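PDB 3KSV: HIT domain-containing protein from Leishmania major, which belongs to the zinc-binding branch of the HIT family and probably acts as a nucleotide hydrolase or transferase through a covalent nucleotidyl-enzyme intermediate. Local coordinates for the interface of chains A and B. Residues are numbered along the deposited sequence; one frame, centred on the assembly and turned at random. Chains: chain A/B, Uncharacterized protein.

Contact 1: the interface of chains A and B. Residues chain A 60, 64, 146, 149; chain B 75-76, 79.
B:Lys76 and A:Ile149 run antiparallel, side by side, and the apolar part of the contact is built round this pair. The lysine chain is extended beyond CG, so its methylenes offer a long greasy rod: CB lies 3.7 Å from A:Ile149 CD1, while CE reaches the CG2 branch of the same isoleucine. A:Met64 lies athwart the rod, its SD 3.8 Å from B:Lys76 CG; its side chain is modelled only as far as the sulfur. A:Ile146 brings CG2 towards B:Lys76 CB and CG1 towards the lysine carbonyl. Branched isoleucines suit this packing because each offers two arms to the stem. A:Ile149 CD1 also meets B:Arg79 CD, at 3.4 Å.

B:Arg79 supplies the flat group. CG stands anti to the carbonyl carbon (chi1 -68°), and the chain extends as far as NE. The A:His60 carbonyl oxygen sits over the centre of one guanidinium face, 3.2 Å from B:Arg79 CZ; arginine suits the place by offering a flat, probably cationic face to this oxygen. A:Met64 SD lies over the opposite face, towards the rim.

Through water, B:Lys76 NZ, 3.1 Å from the water oxygen, is linked to the carbonyl oxygen of A:Ile146. Lysine thus packs its stem like an aliphatic residue while its amine reaches water.

Helix 64-82 of chain B carries both basic residues and meets the 3-10 helix 59-61, the start of helix 64-82, the end of helix 132-147 and the C-terminus of chain A.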
loop_
_atom_site.group_PDB
_atom_site.type_symbol
_atom_site.label_atom_id
_atom_site.label_comp_id
_atom_site.label_asym_id
_atom_site.label_seq_id
_atom_site.Cartn_x
_atom_site.Cartn_y
_atom_site.Cartn_z
ATOM N N HIS A 60 2.273 4.023 10.792
ATOM C CA HIS A 60 2.338 5.323 11.471
ATOM C C HIS A 60 3.525 5.446 12.416
ATOM O O HIS A 60 3.796 6.535 12.904
ATOM C CB HIS A 60 1.017 5.680 12.197
ATOM C CG HIS A 60 0.610 4.730 13.282
ATOM N ND1 HIS A 60 0.920 4.939 14.614
ATOM C CD2 HIS A 60 -0.130 3.596 13.244
ATOM C CE1 HIS A 60 0.436 3.944 15.340
ATOM N NE2 HIS A 60 -0.212 3.119 14.530
ATOM N N MET A 64 9.944 9.227 8.535
ATOM C CA MET A 64 9.682 9.871 7.246
ATOM C C MET A 64 10.731 9.506 6.180
ATOM O O MET A 64 10.387 9.255 5.037
ATOM C CB MET A 64 9.566 11.399 7.421
ATOM C CG MET A 64 8.128 12.002 7.392
ATOM S SD MET A 64 6.696 10.922 7.722
ATOM N N ILE A 146 -1.782 15.873 10.095
ATOM C CA ILE A 146 -0.720 15.785 9.104
ATOM C C ILE A 146 0.121 17.057 9.087
ATOM O O ILE A 146 1.347 16.980 8.954
ATOM C CB ILE A 146 -1.281 15.472 7.691
ATOM C CG1 ILE A 146 -1.901 14.066 7.665
ATOM C CG2 ILE A 146 -0.207 15.610 6.625
ATOM C CD1 ILE A 146 -2.907 13.838 6.528
ATOM N N ILE A 149 3.272 17.149 11.565
ATOM C CA ILE A 149 4.374 16.175 11.433
ATOM C C ILE A 149 5.578 16.847 10.760
ATOM O O ILE A 149 6.663 16.947 11.344
ATOM C CB ILE A 149 3.956 14.964 10.582
ATOM C CG1 ILE A 149 2.748 14.260 11.185
ATOM C CG2 ILE A 149 5.089 13.975 10.447
ATOM C CD1 ILE A 149 2.198 13.196 10.258
ATOM N N ALA B 75 2.585 7.601 4.842
ATOM C CA ALA B 75 2.987 7.440 6.242
ATOM C C ALA B 75 2.378 8.523 7.120
ATOM O O ALA B 75 1.939 8.249 8.226
ATOM C CB ALA B 75 4.534 7.452 6.372
ATOM N N LYS B 76 2.362 9.755 6.626
ATOM C CA LYS B 76 1.770 10.861 7.377
ATOM C C LYS B 76 0.271 10.662 7.551
ATOM O O LYS B 76 -0.259 10.839 8.658
ATOM C CB LYS B 76 2.037 12.198 6.687
ATOM C CG LYS B 76 3.469 12.597 6.769
ATOM C CD LYS B 76 3.724 13.985 6.250
ATOM C CE LYS B 76 5.165 14.417 6.542
ATOM N NZ LYS B 76 5.409 15.804 6.078
ATOM N N ARG B 79 -0.690 8.178 10.170
ATOM C CA ARG B 79 -0.638 8.719 11.523
ATOM C C ARG B 79 -1.957 9.451 11.838
ATOM O O ARG B 79 -2.477 9.377 12.963
ATOM C CB ARG B 79 0.550 9.665 11.673
ATOM C CG ARG B 79 1.918 8.999 11.614
ATOM C CD ARG B 79 2.963 10.045 11.293
ATOM N NE ARG B 79 4.288 9.767 11.825
ATOM C CZ ARG B 79 5.171 8.939 11.282
ATOM N NH1 ARG B 79 4.890 8.217 10.176
ATOM N NH2 ARG B 79 6.352 8.811 11.864
HETATM O O HOH W 1 3.236 17.500 7.430
#

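Contact 2: the interface of chains A and B. Residues chain A 135, 138-139, 142; chain B 38-40, 46.
B:Met38, at the end of strand 34-38 in the HIT domain, packs against helix 132-147 of the partner and buries 69 Å² there. Its chain bends at chi2 and chi3 (both -58°), folding the thioether along the helix surface so that its atoms spread over several residues of the helix face. CB faces A:Leu135, and CG lies 4.1 Å from the methyl carbon CB of A:Ala139. B:Met38 CE touches the methylene carbon CB of A:Asp138 at 3.6 Å. SD lies 3.7 Å from A:Tyr142 CD2, the thioether running athwart the tyrosine side chain. An unbranched, flexible methionine suits such an uneven surface, and the small A:Ala139 lets it come close to the helix.

A:Leu135, with 60 Å² hidden, runs antiparallel to B:Met38. Its two methyls divide the work: CD2 packs 3.8 Å from B:Met38 CB, and CD1 points to the CG2 branch of B:Ile40, in the following loop.

Beside this apolar pair, A:Tyr142 donates its phenolic OH to B:Gly46 O at 2.6 Å. The hydroxyl comes in the carbonyl plane on a lone pair, at a C=O...O angle of 113°, and the oxygen lies in plane at the ring edge. With no side chain, B:Gly46 allows its backbone to come close to the ring.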
loop_
_atom_site.group_PDB
_atom_site.type_symbol
_atom_site.label_atom_id
_atom_site.label_comp_id
_atom_site.label_asym_id
_atom_site.label_seq_id
_atom_site.Cartn_x
_atom_site.Cartn_y
_atom_site.Cartn_z
ATOM N N LEU A 135 -17.655 14.090 7.032
ATOM C CA LEU A 135 -16.515 14.184 6.141
ATOM C C LEU A 135 -15.687 15.416 6.448
ATOM O O LEU A 135 -14.463 15.371 6.332
ATOM C CB LEU A 135 -16.973 14.259 4.676
ATOM C CG LEU A 135 -17.398 12.952 4.020
ATOM C CD1 LEU A 135 -17.916 13.247 2.600
ATOM C CD2 LEU A 135 -16.240 11.953 3.996
ATOM N N ASP A 138 -13.756 14.814 9.804
ATOM C CA ASP A 138 -12.606 13.943 9.570
ATOM C C ASP A 138 -11.524 14.664 8.767
ATOM O O ASP A 138 -10.352 14.489 9.045
ATOM C CB ASP A 138 -13.007 12.647 8.847
ATOM C CG ASP A 138 -14.025 11.816 9.628
ATOM O OD1 ASP A 138 -14.233 12.063 10.846
ATOM O OD2 ASP A 138 -14.633 10.912 9.009
ATOM N N ALA A 139 -11.909 15.472 7.775
ATOM C CA ALA A 139 -10.919 16.144 6.921
ATOM C C ALA A 139 -10.117 17.144 7.727
ATOM O O ALA A 139 -8.912 17.270 7.538
ATOM C CB ALA A 139 -11.596 16.834 5.742
ATOM N N TYR A 142 -7.778 15.099 10.340
ATOM C CA TYR A 142 -6.678 14.528 9.572
ATOM C C TYR A 142 -5.676 15.579 9.059
ATOM O O TYR A 142 -4.464 15.385 9.164
ATOM C CB TYR A 142 -7.234 13.759 8.376
ATOM C CG TYR A 142 -7.850 12.403 8.657
ATOM C CD1 TYR A 142 -7.937 11.869 9.948
ATOM C CD2 TYR A 142 -8.347 11.652 7.606
ATOM C CE1 TYR A 142 -8.498 10.622 10.160
ATOM C CE2 TYR A 142 -8.901 10.409 7.806
ATOM C CZ TYR A 142 -8.981 9.902 9.073
ATOM O OH TYR A 142 -9.550 8.676 9.220
ATOM N N MET B 38 -10.678 12.684 1.454
ATOM C CA MET B 38 -11.588 11.668 1.971
ATOM C C MET B 38 -12.232 10.868 0.832
ATOM O O MET B 38 -12.415 11.374 -0.280
ATOM C CB MET B 38 -12.665 12.307 2.848
ATOM C CG MET B 38 -12.138 13.203 4.004
ATOM S SD MET B 38 -11.043 12.367 5.171
ATOM C CE MET B 38 -12.135 11.048 5.712
ATOM N N ASP B 39 -12.573 9.611 1.103
ATOM C CA ASP B 39 -13.308 8.810 0.135
ATOM C C ASP B 39 -14.792 9.068 0.406
ATOM O O ASP B 39 -15.274 8.863 1.519
ATOM C CB ASP B 39 -12.958 7.321 0.261
ATOM C CG ASP B 39 -13.340 6.507 -0.978
ATOM O OD1 ASP B 39 -14.394 6.747 -1.553
ATOM O OD2 ASP B 39 -12.600 5.578 -1.377
ATOM N N ILE B 40 -15.512 9.525 -0.616
ATOM C CA ILE B 40 -16.941 9.797 -0.474
ATOM C C ILE B 40 -17.783 8.525 -0.650
ATOM O O ILE B 40 -19.007 8.574 -0.504
ATOM C CB ILE B 40 -17.431 10.909 -1.447
ATOM C CG1 ILE B 40 -17.269 10.466 -2.900
ATOM C CG2 ILE B 40 -16.665 12.215 -1.201
ATOM C CD1 ILE B 40 -18.272 11.160 -3.853
ATOM N N GLY B 46 -13.904 7.478 8.112
ATOM C CA GLY B 46 -12.506 7.970 8.093
ATOM C C GLY B 46 -11.612 7.418 6.980
ATOM O O GLY B 46 -10.415 7.688 6.950
#

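Contact 3: the interface of chains A and B. Residues chain A 91, 114, 121, 123; chain B 99-101.
A:Lys114 and B:His101 cross obliquely, with the lysine amine NZ 3.5 Å from the imidazole NE2, close, but too long to be taken as a hydrogen bond. The lysine leaves the backbone with CG anti to N (chi1 -172°), then bends at chi2 and chi4. These turns carry NZ over to the carbonyl oxygen of B:Leu99, to which it donates a hydrogen bond of 2.8 Å. The donor is tilted 28° from the carbonyl plane. A long, flexible lysine can follow this curved path and deliver a strong donor to a backbone acceptor, while its CG also rests near B:Leu99 O, at 3.7 Å.

A:Asn91 addresses the next peptide group. Its carboxamide nitrogen ND2 donates to B:Ala100 O at 2.7 Å, arriving in the carbonyl plane on a lone pair; the acceptor lies 17° out of the asparagine's amide plane. The other branch, OD1, lies 3.6 Å from the methyl carbon CB of B:Ala100, so the carboxamide meets both the backbone and the small side chain of one residue. Alanine's compact methyl permits this close approach. Together the lysine and asparagine hold two successive carbonyls of the partner loop. B:His101, which buries 52 Å², also has A:Ile123 and A:Leu121 as more distant neighbours.

In the fold, A:Asn91 lies near the start of strand 89-96 and A:Lys114 ends strand 109-114, with A:Ile123 in strand 122-124. They receive the chain B loop that follows strand 89-96.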
loop_
_atom_site.group_PDB
_atom_site.type_symbol
_atom_site.label_atom_id
_atom_site.label_comp_id
_atom_site.label_asym_id
_atom_site.label_seq_id
_atom_site.Cartn_x
_atom_site.Cartn_y
_atom_site.Cartn_z
ATOM N N ASN A 91 -2.226 -6.423 -6.554
ATOM C CA ASN A 91 -2.702 -5.627 -5.443
ATOM C C ASN A 91 -1.538 -5.356 -4.485
ATOM O O ASN A 91 -0.674 -6.233 -4.267
ATOM C CB ASN A 91 -3.826 -6.338 -4.707
ATOM C CG ASN A 91 -5.077 -6.507 -5.550
ATOM O OD1 ASN A 91 -5.273 -7.559 -6.152
ATOM N ND2 ASN A 91 -5.940 -5.482 -5.590
ATOM N N LYS A 114 -2.312 -10.723 -9.573
ATOM C CA LYS A 114 -3.693 -11.143 -9.779
ATOM C C LYS A 114 -3.755 -11.698 -11.179
ATOM O O LYS A 114 -3.998 -10.992 -12.164
ATOM C CB LYS A 114 -4.688 -9.979 -9.596
ATOM C CG LYS A 114 -6.169 -10.418 -9.603
ATOM C CD LYS A 114 -6.500 -11.214 -8.336
ATOM C CE LYS A 114 -7.964 -11.541 -8.164
ATOM N NZ LYS A 114 -8.810 -10.338 -8.302
ATOM N N LEU A 121 -5.331 -11.772 -4.354
ATOM C CA LEU A 121 -6.099 -11.142 -3.287
ATOM C C LEU A 121 -7.586 -11.077 -3.635
ATOM O O LEU A 121 -7.972 -10.673 -4.729
ATOM C CB LEU A 121 -5.569 -9.740 -2.972
ATOM C CG LEU A 121 -6.190 -9.048 -1.754
ATOM C CD1 LEU A 121 -5.794 -9.745 -0.430
ATOM C CD2 LEU A 121 -5.787 -7.579 -1.753
ATOM N N ILE A 123 -11.141 -9.461 -2.237
ATOM C CA ILE A 123 -11.547 -8.280 -1.484
ATOM C C ILE A 123 -13.076 -8.170 -1.405
ATOM O O ILE A 123 -13.762 -8.370 -2.402
ATOM C CB ILE A 123 -11.010 -7.015 -2.194
ATOM C CG1 ILE A 123 -9.582 -6.711 -1.773
ATOM C CG2 ILE A 123 -11.803 -5.779 -1.857
ATOM C CD1 ILE A 123 -9.159 -5.302 -2.240
ATOM N N LEU B 99 -8.999 -6.374 -13.031
ATOM C CA LEU B 99 -9.094 -7.703 -12.447
ATOM C C LEU B 99 -8.680 -7.586 -10.999
ATOM O O LEU B 99 -9.162 -8.324 -10.156
ATOM C CB LEU B 99 -8.211 -8.723 -13.194
ATOM C CG LEU B 99 -8.608 -10.203 -13.104
ATOM C CD1 LEU B 99 -9.950 -10.480 -13.786
ATOM C CD2 LEU B 99 -7.518 -11.132 -13.703
ATOM N N ALA B 100 -7.816 -6.620 -10.703
ATOM C CA ALA B 100 -7.317 -6.417 -9.338
ATOM C C ALA B 100 -8.200 -5.422 -8.556
ATOM O O ALA B 100 -7.812 -4.915 -7.481
ATOM C CB ALA B 100 -5.864 -5.971 -9.383
ATOM N N HIS B 101 -9.406 -5.191 -9.085
ATOM C CA HIS B 101 -10.424 -4.334 -8.465
ATOM C C HIS B 101 -10.113 -2.825 -8.563
ATOM O O HIS B 101 -10.691 -2.018 -7.812
ATOM C CB HIS B 101 -10.704 -4.737 -6.996
ATOM C CG HIS B 101 -11.050 -6.190 -6.798
ATOM N ND1 HIS B 101 -12.342 -6.626 -6.571
ATOM C CD2 HIS B 101 -10.272 -7.300 -6.761
ATOM C CE1 HIS B 101 -12.343 -7.943 -6.425
ATOM N NE2 HIS B 101 -11.099 -8.376 -6.540
#

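Contacts 1 and 2 lie about 16 Å apart between the centres of their C-alpha atoms and share helix 132-147 of chain A, whose end serves contact 1 and whose earlier turns serve contact 2. Contact 3 is more distant, about 27 Å from contact 1 and 24 Å from contact 2. Two-fold symmetry repeats each contact with the chains exchanged, so the C-terminal helices reach across reciprocally. Such an extensive pairing fits the dimers typical of HINT-type proteins. The centres of contacts 1 and 3 are each about 16 Å from A:His108, the predicted nucleophile; the structure alone does not show whether dimerisation affects the active site.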